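Local coordinates for invasion-associated protein (Mycobacterium tuberculosis, PDB 4LJ1) that probably binds peptidoglycan in the mycobacterial cell wall through an NlpC/p60 domain that has lost its catalytic function, at residues Gln81-Asp86 with Leu128-Gly133. Sequence-based numbering, arbitrary orientation.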
loop_
_atom_site.group_PDB
_atom_site.type_symbol
_atom_site.label_atom_id
_atom_site.label_comp_id
_atom_site.label_asym_id
_atom_site.label_seq_id
_atom_site.Cartn_x
_atom_site.Cartn_y
_atom_site.Cartn_z
ATOM N N GLN A 81 7.744 9.924 12.475
ATOM C CA GLN A 81 8.055 10.795 11.352
ATOM C C GLN A 81 7.128 10.496 10.150
ATOM O O GLN A 81 7.315 11.042 9.061
ATOM C CB GLN A 81 9.522 10.602 10.959
ATOM C CG GLN A 81 10.500 11.046 12.048
ATOM C CD GLN A 81 11.868 10.387 11.940
ATOM O OE1 GLN A 81 12.683 10.466 12.871
ATOM N NE2 GLN A 81 12.140 9.746 10.806
ATOM N N ALA A 82 6.103 9.666 10.345
ATOM C CA ALA A 82 5.207 9.240 9.249
ATOM C C ALA A 82 4.463 10.411 8.637
ATOM O O ALA A 82 4.102 11.366 9.323
ATOM C CB ALA A 82 4.207 8.223 9.772
ATOM N N ARG A 83 4.193 10.287 7.343
ATOM C CA ARG A 83 3.425 11.262 6.570
ATOM C C ARG A 83 2.430 10.524 5.699
ATOM O O ARG A 83 2.694 9.410 5.258
ATOM C CB ARG A 83 4.349 12.092 5.670
ATOM C CG ARG A 83 5.284 13.012 6.428
ATOM C CD ARG A 83 6.192 13.749 5.467
ATOM N NE ARG A 83 7.256 14.439 6.180
ATOM C CZ ARG A 83 8.296 15.003 5.588
ATOM N NH1 ARG A 83 8.412 14.954 4.269
ATOM N NH2 ARG A 83 9.220 15.610 6.317
ATOM N N LYS A 84 1.288 11.140 5.426
ATOM C CA LYS A 84 0.375 10.538 4.493
ATOM C C LYS A 84 1.087 10.212 3.176
ATOM O O LYS A 84 1.957 10.953 2.702
ATOM C CB LYS A 84 -0.886 11.373 4.298
ATOM C CG LYS A 84 -0.751 12.725 3.641
ATOM C CD LYS A 84 -2.157 13.313 3.415
ATOM C CE LYS A 84 -2.188 14.819 3.274
ATOM N NZ LYS A 84 -3.591 15.293 3.107
ATOM N N GLY A 85 0.744 9.051 2.620
ATOM C CA GLY A 85 1.387 8.513 1.434
ATOM C C GLY A 85 2.485 7.512 1.736
ATOM O O GLY A 85 2.858 6.725 0.868
ATOM N N ASP A 86 3.019 7.513 2.953
ATOM C CA ASP A 86 4.012 6.514 3.313
ATOM C C ASP A 86 3.330 5.132 3.311
ATOM O O ASP A 86 2.136 5.027 3.536
ATOM C CB ASP A 86 4.581 6.802 4.700
ATOM C CG ASP A 86 5.478 8.025 4.766
ATOM O OD1 ASP A 86 5.893 8.553 3.697
ATOM O OD2 ASP A 86 5.824 8.436 5.899
ATOM N N LEU A 128 8.114 2.503 8.280
ATOM C CA LEU A 128 7.339 2.771 7.081
ATOM C C LEU A 128 8.315 3.015 5.934
ATOM O O LEU A 128 9.527 3.210 6.154
ATOM C CB LEU A 128 6.410 3.969 7.280
ATOM C CG LEU A 128 5.228 3.838 8.257
ATOM C CD1 LEU A 128 5.704 3.966 9.707
ATOM C CD2 LEU A 128 4.131 4.856 7.943
ATOM N N VAL A 129 7.781 3.071 4.715
ATOM C CA VAL A 129 8.588 3.447 3.557
ATOM C C VAL A 129 8.030 4.712 2.946
ATOM O O VAL A 129 6.833 4.830 2.708
ATOM C CB VAL A 129 8.626 2.341 2.492
ATOM C CG1 VAL A 129 9.073 2.870 1.121
ATOM C CG2 VAL A 129 9.503 1.203 2.984
ATOM N N ARG A 130 8.915 5.660 2.652
ATOM C CA ARG A 130 8.568 6.842 1.900
ATOM C C ARG A 130 8.976 6.658 0.451
ATOM O O ARG A 130 10.143 6.504 0.132
ATOM C CB ARG A 130 9.249 8.081 2.459
ATOM C CG ARG A 130 8.772 9.349 1.748
ATOM C CD ARG A 130 8.825 10.569 2.615
ATOM N NE ARG A 130 8.110 10.357 3.848
ATOM C CZ ARG A 130 8.454 10.878 5.012
ATOM N NH1 ARG A 130 9.478 11.726 5.124
ATOM N NH2 ARG A 130 7.724 10.575 6.067
ATOM N N VAL A 131 8.000 6.703 -0.432
ATOM C CA VAL A 131 8.197 6.440 -1.831
ATOM C C VAL A 131 8.608 7.706 -2.578
ATOM O O VAL A 131 9.523 7.679 -3.396
ATOM C CB VAL A 131 6.879 5.887 -2.416
ATOM C CG1 VAL A 131 6.998 5.638 -3.898
ATOM C CG2 VAL A 131 6.479 4.616 -1.684
ATOM N N LEU A 132 7.949 8.814 -2.274
ATOM C CA LEU A 132 8.183 10.053 -3.014
ATOM C C LEU A 132 9.306 10.882 -2.422
ATOM O O LEU A 132 9.415 11.011 -1.204
ATOM C CB LEU A 132 6.902 10.871 -3.070
ATOM C CG LEU A 132 5.799 10.175 -3.865
ATOM C CD1 LEU A 132 4.469 10.900 -3.735
ATOM C CD2 LEU A 132 6.195 10.037 -5.323
ATOM N N GLY A 133 10.132 11.442 -3.305
ATOM C CA GLY A 133 11.242 12.293 -2.907
ATOM C C GLY A 133 12.496 11.479 -2.688
ATOM O O GLY A 133 13.575 11.883 -3.113
#
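Arg130 grips Asp86 side-on, NE and NH2 each taking one carboxylate oxygen, in a bidentate salt bridge between strand 128-130 of the NlpC/p60 domain and the loop that leads into strand 87-90. Arg130 NE lies 2.9 Å from Asp86 OD1 in an almost straight bond (174°), and Arg130 NH2 lies 2.9 Å from Asp86 OD2. Both oxygens use their syn lone pairs, and carboxylate and guanidinium are nearly coplanar, 18° apart. A bend at chi3 of Arg130 (-54°) turns NE back to the carboxylate, whose OD1 also touches CB and CG of the same arginine. Arg130 NH2 has a second acceptor, the backbone O of Gln81 at 3.1 Å, again in the guanidinium plane, so that one arginine ties both ends of the loop segment 81-86 to the strand.

Over one face of this guanidinium runs the extended chain of Arg83, with CG 3.5 Å from Arg130 NH2 and CD offset toward the rim. Farther out the two guanidinium planes are nearly parallel, with Arg130 NH1 over one face of the Arg83 group, offset toward its rim; Asp86 probably offsets part of this like-charge repulsion.

Leu128 CD2 meets Ala82 CB and Asp86 CB, each at 3.8 Å, and Val129 O approaches Asp86 CA. Strand 75-77 pairs with strand 128-130, and its Val77 touches both Asp86 and Arg130.

The carboxylate is positioned by its own loop. Arg83 to Asp86 form a type II turn with Gly85 at its third position, closed by Asp86 N to Arg83 O; Gly85 O also bonds to Tyr56 OH. The same turn brings Arg83 N to 2.9 Å from Asp86 OD2, which it meets from above the carboxylate plane while Arg130 NH2 holds that oxygen on its syn side.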